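Local coordinates for protein NAD nucleotidase (PDB 3ZTV) that degrades NAD to adenosine and nicotinamide riboside in the periplasm, acting as a dinucleotide pyrophosphatase and as a 5'-nucleotidase with two bound zinc ions, at residues Y439-S444 with Y524-K529; Q448-A453 with A470-E475; Y474-T479 with K485-V490. All coordinates share one frame; numbering follows the deposited sequence.

Contact 1 (Y439-S444 with Y524-K529); sequences YKMEGS and YKTFGK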
loop_
_atom_site.group_PDB
_atom_site.type_symbol
_atom_site.label_atom_id
_atom_site.label_comp_id
_atom_site.label_asym_id
_atom_site.label_seq_id
_atom_site.Cartn_x
_atom_site.Cartn_y
_atom_site.Cartn_z
ATOM N N TYR A 439 -9.845 0.998 -23.312
ATOM C CA TYR A 439 -10.063 -0.368 -22.856
ATOM C C TYR A 439 -8.726 -1.088 -22.795
ATOM O O TYR A 439 -7.808 -0.784 -23.557
ATOM C CB TYR A 439 -10.941 -1.142 -23.837
ATOM C CG TYR A 439 -12.392 -0.728 -23.890
ATOM C CD1 TYR A 439 -13.234 -0.925 -22.800
ATOM C CD2 TYR A 439 -12.939 -0.181 -25.050
ATOM C CE1 TYR A 439 -14.561 -0.564 -22.850
ATOM C CE2 TYR A 439 -14.274 0.178 -25.111
ATOM C CZ TYR A 439 -15.079 -0.022 -24.004
ATOM O OH TYR A 439 -16.400 0.335 -24.048
ATOM N N LYS A 440 -8.627 -2.059 -21.891
ATOM C CA LYS A 440 -7.469 -2.947 -21.830
ATOM C C LYS A 440 -7.939 -4.280 -22.396
ATOM O O LYS A 440 -8.792 -4.934 -21.803
ATOM C CB LYS A 440 -7.008 -3.117 -20.381
ATOM C CG LYS A 440 -5.749 -3.955 -20.211
ATOM C CD LYS A 440 -4.509 -3.201 -20.653
ATOM C CE LYS A 440 -3.247 -3.927 -20.214
ATOM N NZ LYS A 440 -2.015 -3.268 -20.723
ATOM N N MET A 441 -7.413 -4.672 -23.554
ATOM C CA MET A 441 -8.024 -5.749 -24.326
ATOM C C MET A 441 -6.999 -6.550 -25.121
ATOM O O MET A 441 -6.020 -6.003 -25.628
ATOM C CB MET A 441 -9.093 -5.173 -25.267
ATOM C CG MET A 441 -8.565 -4.117 -26.233
ATOM S SD MET A 441 -9.833 -3.218 -27.167
ATOM C CE MET A 441 -10.516 -4.521 -28.183
ATOM N N GLU A 442 -7.241 -7.853 -25.225
ATOM C CA GLU A 442 -6.343 -8.749 -25.949
ATOM C C GLU A 442 -6.263 -8.427 -27.441
ATOM O O GLU A 442 -7.212 -7.907 -28.032
ATOM C CB GLU A 442 -6.772 -10.207 -25.760
ATOM C CG GLU A 442 -6.493 -10.767 -24.370
ATOM C CD GLU A 442 -7.563 -10.418 -23.345
ATOM O OE1 GLU A 442 -8.511 -9.678 -23.679
ATOM O OE2 GLU A 442 -7.455 -10.893 -22.195
ATOM N N GLY A 443 -5.124 -8.744 -28.044
ATOM C CA GLY A 443 -4.926 -8.523 -29.465
ATOM C C GLY A 443 -5.991 -9.161 -30.339
ATOM O O GLY A 443 -6.346 -8.620 -31.385
ATOM N N SER A 444 -6.498 -10.317 -29.925
ATOM C CA SER A 444 -7.545 -10.991 -30.691
ATOM C C SER A 444 -8.809 -10.133 -30.790
ATOM O O SER A 444 -9.503 -10.141 -31.807
ATOM C CB SER A 444 -7.870 -12.353 -30.076
ATOM O OG SER A 444 -8.309 -12.208 -28.734
ATOM N N TYR A 524 -19.359 -1.003 -34.131
ATOM C CA TYR A 524 -18.189 -1.446 -33.381
ATOM C C TYR A 524 -18.617 -2.429 -32.285
ATOM O O TYR A 524 -18.483 -2.160 -31.088
ATOM C CB TYR A 524 -17.435 -0.240 -32.807
ATOM C CG TYR A 524 -16.575 0.494 -33.827
ATOM C CD1 TYR A 524 -17.146 1.120 -34.935
ATOM C CD2 TYR A 524 -15.195 0.563 -33.677
ATOM C CE1 TYR A 524 -16.357 1.793 -35.862
ATOM C CE2 TYR A 524 -14.402 1.227 -34.593
ATOM C CZ TYR A 524 -14.984 1.831 -35.685
ATOM O OH TYR A 524 -14.187 2.486 -36.589
ATOM N N LYS A 525 -19.126 -3.582 -32.715
ATOM C CA LYS A 525 -19.723 -4.568 -31.815
ATOM C C LYS A 525 -18.828 -4.938 -30.638
ATOM O O LYS A 525 -19.287 -4.997 -29.493
ATOM C CB LYS A 525 -20.132 -5.832 -32.586
ATOM C CG LYS A 525 -21.265 -5.608 -33.577
ATOM C CD LYS A 525 -21.661 -6.897 -34.283
ATOM C CE LYS A 525 -22.763 -6.649 -35.305
ATOM N NZ LYS A 525 -22.990 -7.832 -36.179
ATOM N N THR A 526 -17.552 -5.186 -30.912
ATOM C CA THR A 526 -16.624 -5.605 -29.871
ATOM C C THR A 526 -16.525 -4.577 -28.739
ATOM O O THR A 526 -16.537 -4.952 -27.567
ATOM C CB THR A 526 -15.226 -5.950 -30.444
ATOM O OG1 THR A 526 -15.310 -7.156 -31.221
ATOM C CG2 THR A 526 -14.221 -6.149 -29.332
ATOM N N PHE A 527 -16.427 -3.292 -29.075
ATOM C CA PHE A 527 -16.399 -2.251 -28.042
ATOM C C PHE A 527 -17.704 -2.257 -27.241
ATOM O O PHE A 527 -17.699 -2.057 -26.026
ATOM C CB PHE A 527 -16.188 -0.857 -28.644
ATOM C CG PHE A 527 -14.771 -0.575 -29.092
ATOM C CD1 PHE A 527 -13.688 -1.258 -28.557
ATOM C CD2 PHE A 527 -14.530 0.406 -30.042
ATOM C CE1 PHE A 527 -12.391 -0.971 -28.978
ATOM C CE2 PHE A 527 -13.246 0.697 -30.463
ATOM C CZ PHE A 527 -12.173 0.009 -29.932
ATOM N N GLY A 528 -18.820 -2.465 -27.932
ATOM C CA GLY A 528 -20.116 -2.535 -27.280
ATOM C C GLY A 528 -20.180 -3.610 -26.211
ATOM O O GLY A 528 -20.833 -3.439 -25.182
ATOM N N LYS A 529 -19.497 -4.723 -26.453
ATOM C CA LYS A 529 -19.479 -5.828 -25.500
ATOM C C LYS A 529 -18.510 -5.597 -24.339
ATOM O O LYS A 529 -18.725 -6.102 -23.232
ATOM C CB LYS A 529 -19.175 -7.150 -26.208
ATOM C CG LYS A 529 -20.314 -7.626 -27.099
ATOM C CD LYS A 529 -19.926 -8.848 -27.916
ATOM C CE LYS A 529 -20.941 -9.107 -29.020
ATOM N NZ LYS A 529 -20.533 -10.225 -29.919
#

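Contact 2 (Q448-A453 with A470-E475); sequences QVLEDA and AGIRYE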
loop_
_atom_site.group_PDB
_atom_site.type_symbol
_atom_site.label_atom_id
_atom_site.label_comp_id
_atom_site.label_asym_id
_atom_site.label_seq_id
_atom_site.Cartn_x
_atom_site.Cartn_y
_atom_site.Cartn_z
ATOM N N GLN A 448 -10.785 -8.276 -33.931
ATOM C CA GLN A 448 -12.227 -8.391 -34.095
ATOM C C GLN A 448 -12.926 -7.038 -34.257
ATOM O O GLN A 448 -13.836 -6.902 -35.065
ATOM C CB GLN A 448 -12.859 -9.183 -32.948
ATOM C CG GLN A 448 -14.302 -9.547 -33.222
ATOM C CD GLN A 448 -14.457 -10.399 -34.472
ATOM O OE1 GLN A 448 -13.921 -11.508 -34.553
ATOM N NE2 GLN A 448 -15.192 -9.885 -35.452
ATOM N N VAL A 449 -12.511 -6.030 -33.495
ATOM C CA VAL A 449 -13.179 -4.740 -33.631
ATOM C C VAL A 449 -12.908 -4.108 -35.003
ATOM O O VAL A 449 -13.794 -3.468 -35.569
ATOM C CB VAL A 449 -12.884 -3.761 -32.458
ATOM C CG1 VAL A 449 -11.497 -3.176 -32.562
ATOM C CG2 VAL A 449 -13.930 -2.647 -32.423
ATOM N N LEU A 450 -11.706 -4.304 -35.548
ATOM C CA LEU A 450 -11.412 -3.851 -36.912
ATOM C C LEU A 450 -12.300 -4.578 -37.913
ATOM O O LEU A 450 -12.829 -3.969 -38.845
ATOM C CB LEU A 450 -9.939 -4.064 -37.272
ATOM C CG LEU A 450 -8.925 -3.249 -36.465
ATOM C CD1 LEU A 450 -7.495 -3.628 -36.844
ATOM C CD2 LEU A 450 -9.158 -1.753 -36.654
ATOM N N GLU A 451 -12.471 -5.881 -37.715
ATOM C CA GLU A 451 -13.354 -6.656 -38.584
ATOM C C GLU A 451 -14.794 -6.132 -38.492
ATOM O O GLU A 451 -15.481 -5.973 -39.509
ATOM C CB GLU A 451 -13.294 -8.148 -38.237
ATOM C CG GLU A 451 -11.929 -8.823 -38.457
ATOM C CD GLU A 451 -11.667 -9.244 -39.905
ATOM O OE1 GLU A 451 -12.572 -9.112 -40.758
ATOM O OE2 GLU A 451 -10.543 -9.735 -40.174
ATOM N N ASP A 452 -15.247 -5.865 -37.270
ATOM C CA ASP A 452 -16.594 -5.333 -37.052
ATOM C C ASP A 452 -16.791 -4.022 -37.808
ATOM O O ASP A 452 -17.790 -3.834 -38.516
ATOM C CB ASP A 452 -16.845 -5.066 -35.562
ATOM C CG ASP A 452 -16.790 -6.325 -34.702
ATOM O OD1 ASP A 452 -16.988 -7.446 -35.217
ATOM O OD2 ASP A 452 -16.566 -6.184 -33.480
ATOM N N ALA A 453 -15.840 -3.109 -37.643
ATOM C CA ALA A 453 -15.958 -1.783 -38.236
ATOM C C ALA A 453 -15.985 -1.843 -39.761
ATOM O O ALA A 453 -16.804 -1.175 -40.398
ATOM C CB ALA A 453 -14.844 -0.886 -37.743
ATOM N N ALA A 470 -3.590 4.813 -35.006
ATOM C CA ALA A 470 -2.258 5.314 -34.713
ATOM C C ALA A 470 -1.594 4.306 -33.783
ATOM O O ALA A 470 -2.221 3.832 -32.842
ATOM C CB ALA A 470 -2.335 6.676 -34.046
ATOM N N GLY A 471 -0.334 3.969 -34.048
ATOM C CA GLY A 471 0.337 2.921 -33.292
ATOM C C GLY A 471 -0.112 1.527 -33.707
ATOM O O GLY A 471 0.353 0.519 -33.159
ATOM N N ILE A 472 -1.038 1.479 -34.664
ATOM C CA ILE A 472 -1.509 0.233 -35.265
ATOM C C ILE A 472 -1.691 0.480 -36.752
ATOM O O ILE A 472 -2.129 1.553 -37.157
ATOM C CB ILE A 472 -2.837 -0.267 -34.635
ATOM C CG1 ILE A 472 -3.221 -1.638 -35.203
ATOM C CG2 ILE A 472 -3.950 0.759 -34.835
ATOM C CD1 ILE A 472 -4.314 -2.368 -34.431
ATOM N N ARG A 473 -1.319 -0.503 -37.567
ATOM C CA ARG A 473 -1.511 -0.409 -39.006
ATOM C C ARG A 473 -1.919 -1.779 -39.510
ATOM O O ARG A 473 -1.564 -2.796 -38.911
ATOM C CB ARG A 473 -0.243 0.096 -39.706
ATOM C CG ARG A 473 0.948 -0.840 -39.622
ATOM C CD ARG A 473 2.201 -0.168 -40.159
ATOM N NE ARG A 473 3.327 -1.098 -40.224
ATOM C CZ ARG A 473 4.588 -0.730 -40.431
ATOM N NH1 ARG A 473 4.891 0.552 -40.582
ATOM N NH2 ARG A 473 5.548 -1.646 -40.482
ATOM N N TYR A 474 -2.690 -1.812 -40.591
ATOM C CA TYR A 474 -3.189 -3.089 -41.071
ATOM C C TYR A 474 -3.418 -3.100 -42.576
ATOM O O TYR A 474 -3.533 -2.050 -43.216
ATOM C CB TYR A 474 -4.470 -3.500 -40.314
ATOM C CG TYR A 474 -5.686 -2.660 -40.644
ATOM C CD1 TYR A 474 -5.975 -1.493 -39.939
ATOM C CD2 TYR A 474 -6.549 -3.036 -41.665
ATOM C CE1 TYR A 474 -7.100 -0.723 -40.255
ATOM C CE2 TYR A 474 -7.670 -2.278 -41.985
ATOM C CZ TYR A 474 -7.939 -1.124 -41.282
ATOM O OH TYR A 474 -9.054 -0.381 -41.628
ATOM N N GLU A 475 -3.437 -4.311 -43.122
ATOM C CA GLU A 475 -3.847 -4.551 -44.495
ATOM C C GLU A 475 -5.093 -5.418 -44.443
ATOM O O GLU A 475 -5.213 -6.309 -43.596
ATOM C CB GLU A 475 -2.748 -5.265 -45.293
ATOM C CG GLU A 475 -3.158 -5.594 -46.733
ATOM C CD GLU A 475 -2.024 -6.133 -47.591
ATOM O OE1 GLU A 475 -0.851 -6.083 -47.161
ATOM O OE2 GLU A 475 -2.322 -6.607 -48.710
#

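Contact 3 (Y474-T479 with K485-V490); sequences YEANET and KRLVSV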
loop_
_atom_site.group_PDB
_atom_site.type_symbol
_atom_site.label_atom_id
_atom_site.label_comp_id
_atom_site.label_asym_id
_atom_site.label_seq_id
_atom_site.Cartn_x
_atom_site.Cartn_y
_atom_site.Cartn_z
ATOM N N TYR A 474 -2.690 -1.812 -40.591
ATOM C CA TYR A 474 -3.189 -3.089 -41.071
ATOM C C TYR A 474 -3.418 -3.100 -42.576
ATOM O O TYR A 474 -3.533 -2.050 -43.216
ATOM C CB TYR A 474 -4.470 -3.500 -40.314
ATOM C CG TYR A 474 -5.686 -2.660 -40.644
ATOM C CD1 TYR A 474 -5.975 -1.493 -39.939
ATOM C CD2 TYR A 474 -6.549 -3.036 -41.665
ATOM C CE1 TYR A 474 -7.100 -0.723 -40.255
ATOM C CE2 TYR A 474 -7.670 -2.278 -41.985
ATOM C CZ TYR A 474 -7.939 -1.124 -41.282
ATOM O OH TYR A 474 -9.054 -0.381 -41.628
ATOM N N GLU A 475 -3.437 -4.311 -43.122
ATOM C CA GLU A 475 -3.847 -4.551 -44.495
ATOM C C GLU A 475 -5.093 -5.418 -44.443
ATOM O O GLU A 475 -5.213 -6.309 -43.596
ATOM C CB GLU A 475 -2.748 -5.265 -45.293
ATOM C CG GLU A 475 -3.158 -5.594 -46.733
ATOM C CD GLU A 475 -2.024 -6.133 -47.591
ATOM O OE1 GLU A 475 -0.851 -6.083 -47.161
ATOM O OE2 GLU A 475 -2.322 -6.607 -48.710
ATOM N N ALA A 476 -6.027 -5.142 -45.344
ATOM C CA ALA A 476 -7.278 -5.888 -45.389
ATOM C C ALA A 476 -7.785 -5.987 -46.822
ATOM O O ALA A 476 -7.446 -5.156 -47.665
ATOM C CB ALA A 476 -8.327 -5.222 -44.497
ATOM N N ASN A 477 -8.593 -7.011 -47.085
ATOM C CA ASN A 477 -9.251 -7.173 -48.380
ATOM C C ASN A 477 -10.728 -6.827 -48.264
ATOM O O ASN A 477 -11.360 -7.140 -47.256
ATOM C CB ASN A 477 -9.142 -8.618 -48.871
ATOM C CG ASN A 477 -7.716 -9.049 -49.131
ATOM O OD1 ASN A 477 -6.892 -8.266 -49.602
ATOM N ND2 ASN A 477 -7.415 -10.305 -48.815
ATOM N N GLU A 478 -11.292 -6.213 -49.298
ATOM C CA GLU A 478 -12.724 -5.937 -49.294
ATOM C C GLU A 478 -13.528 -7.231 -49.242
ATOM O O GLU A 478 -14.551 -7.312 -48.564
ATOM C CB GLU A 478 -13.134 -5.115 -50.517
ATOM C CG GLU A 478 -14.625 -4.802 -50.562
ATOM C CD GLU A 478 -14.977 -3.722 -51.564
ATOM O OE1 GLU A 478 -14.092 -3.303 -52.339
ATOM O OE2 GLU A 478 -16.149 -3.287 -51.574
ATOM N N THR A 479 -13.058 -8.239 -49.968
ATOM C CA THR A 479 -13.722 -9.537 -50.014
ATOM C C THR A 479 -13.239 -10.439 -48.880
ATOM O O THR A 479 -12.058 -10.766 -48.814
ATOM C CB THR A 479 -13.439 -10.243 -51.359
ATOM O OG1 THR A 479 -13.880 -9.415 -52.444
ATOM C CG2 THR A 479 -14.145 -11.590 -51.420
ATOM N N LYS A 485 -13.016 -13.550 -42.790
ATOM C CA LYS A 485 -12.156 -12.465 -42.314
ATOM C C LYS A 485 -11.607 -11.595 -43.443
ATOM O O LYS A 485 -11.257 -12.097 -44.516
ATOM C CB LYS A 485 -10.990 -13.035 -41.506
ATOM C CG LYS A 485 -11.413 -13.879 -40.315
ATOM C CD LYS A 485 -12.128 -13.040 -39.254
ATOM C CE LYS A 485 -12.550 -13.895 -38.064
ATOM N NZ LYS A 485 -13.027 -13.079 -36.906
ATOM N N ARG A 486 -11.528 -10.290 -43.200
ATOM C CA ARG A 486 -10.944 -9.364 -44.167
ATOM C C ARG A 486 -9.482 -9.014 -43.860
ATOM O O ARG A 486 -8.740 -8.613 -44.756
ATOM C CB ARG A 486 -11.775 -8.076 -44.258
ATOM C CG ARG A 486 -13.179 -8.255 -44.817
ATOM C CD ARG A 486 -13.838 -6.904 -45.081
ATOM N NE ARG A 486 -15.137 -7.042 -45.741
ATOM C CZ ARG A 486 -16.281 -7.289 -45.108
ATOM N NH1 ARG A 486 -16.304 -7.430 -43.787
ATOM N NH2 ARG A 486 -17.410 -7.396 -45.800
ATOM N N LEU A 487 -9.071 -9.144 -42.603
ATOM C CA LEU A 487 -7.710 -8.761 -42.232
ATOM C C LEU A 487 -6.648 -9.663 -42.852
ATOM O O LEU A 487 -6.787 -10.887 -42.870
ATOM C CB LEU A 487 -7.540 -8.711 -40.712
ATOM C CG LEU A 487 -8.176 -7.506 -40.006
ATOM C CD1 LEU A 487 -8.119 -7.694 -38.500
ATOM C CD2 LEU A 487 -7.493 -6.210 -40.408
ATOM N N VAL A 488 -5.587 -9.031 -43.346
ATOM C CA VAL A 488 -4.450 -9.726 -43.943
ATOM C C VAL A 488 -3.251 -9.686 -42.996
ATOM O O VAL A 488 -2.581 -10.694 -42.780
ATOM C CB VAL A 488 -4.066 -9.097 -45.299
ATOM C CG1 VAL A 488 -2.757 -9.678 -45.827
ATOM C CG2 VAL A 488 -5.187 -9.303 -46.304
ATOM N N SER A 489 -2.992 -8.511 -42.427
ATOM C CA SER A 489 -1.902 -8.344 -41.473
ATOM C C SER A 489 -2.231 -7.211 -40.504
ATOM O O SER A 489 -2.906 -6.253 -40.879
ATOM C CB SER A 489 -0.598 -8.037 -42.218
ATOM O OG SER A 489 -0.640 -6.768 -42.843
ATOM N N VAL A 490 -1.743 -7.322 -39.269
ATOM C CA VAL A 490 -1.901 -6.261 -38.272
ATOM C C VAL A 490 -0.605 -6.109 -37.486
ATOM O O VAL A 490 -0.074 -7.091 -36.963
ATOM C CB VAL A 490 -3.055 -6.546 -37.293
ATOM C CG1 VAL A 490 -3.189 -5.408 -36.290
ATOM C CG2 VAL A 490 -4.359 -6.756 -38.045
HETATM O O HOH W 1 -17.368 -6.866 -48.643
#

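Contact 1 (Y439-S444 with Y524-K529)
Phe527 reaches from the short helix 525-530 toward the strand 435-442 and meets two of its side chains, Tyr439 and Met441. Its path can be followed outward. CB lies 4.1 Å from Tyr439 CE2, at the very start of the contact. With CG set opposite the carbonyl carbon (chi1 -75°), the ring leans off the helix toward the strand. CD1 makes the closest approach between the two side chains, 3.7 Å from Tyr439 CD2, and next to it CE1 comes within 3.9 Å of Met441 SD. The two rings are tilted by 28° and slid so far apart, with centroids separated by 5.6 Å, that they hardly overlap; they meet through CD1 and CE1 of Phe527 and CD2 and CE2 of Tyr439.

Met441 comes to the same ring from another direction. Its sulfur lies in the ring plane, 5.2 Å from the Phe527 centroid, a Met-aromatic contact of the edge type. The bend at chi3 (-66°) then turns the methyl CE toward Thr526 CG2, 4.2 Å away, so that one flexible side chain touches two successive helix residues.

No hydrogen bond links the segments, yet the buried polar ends are provided for. Tyr439 OH bonds to the carbonyl oxygen of Ala518, at the end of the short helix 515-518 and probably part of the substrate site, and Thr526 OG1 bonds to Asp452 of the helix 443-460. Strand 508-514 adds Val511 against Met441 and Thr513 against Phe527. The whole is apolar packing of a helix on a mixed beta sheet, within the C-terminal domain of the 5'-nucleotidase family.

Contact 2 (Q448-A453 with A470-E475)
Leu450 of the helix 443-460 and the pair Ile472 and Tyr474 of the strand 472-477 make the whole direct contact between 448-453 and 470-475. One methyl does the touching: Leu450 CD1 is 4.1 Å from Tyr474 CD1 and 4.2 Å from Ile472 CD1. Toward Ile472 the approach is tip to tip, methyl against methyl, the isoleucine chain being stretched out with CG1 opposite its backbone N (chi1 -175°). Toward Tyr474 it is slanted, the leucine and the tyrosine lying at an angle to each other. The tyrosine CB already points toward the helix; with CG between the backbone N and the carbonyl carbon (chi1 70°), the ring stands out from the strand on that side.

This is a helix laid over one face of a beta sheet, joined to it by every second residue of the strand. The nearest backbones, at Leu450 and Tyr474, keep their CA atoms 9.2 Å apart, and side chains fill the distance. Ile406 of the strand 404-408 also packs on Leu450, while Tyr474 OH bonds to the carbonyl oxygen of Pro467, which gives the phenol a polar partner in a buried setting.

The buried trio of Leu450, Ile472 and Tyr474 is thus the packed side; Arg473 and Gln448, both partly exposed, form the looser one. Arg473, between the two inward residues, points the other way, pairing with Glu491 in a salt bridge and lying against Trp500 in a cation-pi contact. On the helix, Gln448 is likewise turned from the strand. Its NE2 donates to Asp452 OD1 over 3.0 Å, one turn on, meeting that oxygen from above the carboxylate plane.

Contact 3 (Y474-T479 with K485-V490)
Leu487 and Tyr474 meet on the face of the hairpin that looks toward the helix 443-460, their side chains crossing at about a right angle. Leu487 CD2 lies 3.5 Å from Tyr474 CD2, and Ala476 CB sits at the ring edge, in its plane. Val490 CG2 packs on Tyr474 CB, 4.0 Å away.

Glu475 and Ser489 share the other face, with Ser489 OG beside Glu475 CB. Val488, at the bulge, turns toward the neighbouring strand and meets two of its residues. Glu475 runs obliquely past it: CG lies opposite the backbone N (chi1 178°), which carries the extended chain along the valine and brings CG to 3.9 Å from Val488 CB. Asn477 crosses the same valine nearly at right angles, against the methyl CG2.

At the end of the strand pair, Arg486 lies alongside the Asn477-Glu478 backbone, straight from CG to NE. NE donates to Glu478 O at 2.9 Å (154°), with the oxygen in the guanidinium plane although the donor stands above the carbonyl plane. A water bridges Arg486 NH2 to the same oxygen, which thus takes two bonds, and NH1 is held by Gln455.

The backbone bonds set the register. Glu475 N donates to Ser489 O at 3.0 Å, while Glu475 O accepts from Val488 N at 2.8 Å and weakly from Ser489 N. Two residues thus face one, and the register slips before Asn477 N bonds to Arg486 O. This is a classic beta bulge in an antiparallel beta hairpin.

In the fold
All three contacts lie in the C-terminal, adenosine-binding part of the chain. Contacts 1 and 2 have centres 11 Å apart and share helix 443-460; contacts 2 and 3, 9 Å apart, share strand 472-477 with Tyr474 and Glu475. Contacts 1 and 3, 18 Å apart, do not touch. Along the chain, contact 1 closes a long loop that encloses the other two, and contact 3 begins where contact 2 ends. The helix is the connecting piece: it touches segment 524-529, and both Glu451 oxygens accept from the backbone of Arg486 and Leu487. It follows directly on strand 435-442 of the five-stranded sheet and lies against the hairpin of the four-stranded one, so it sits between the two.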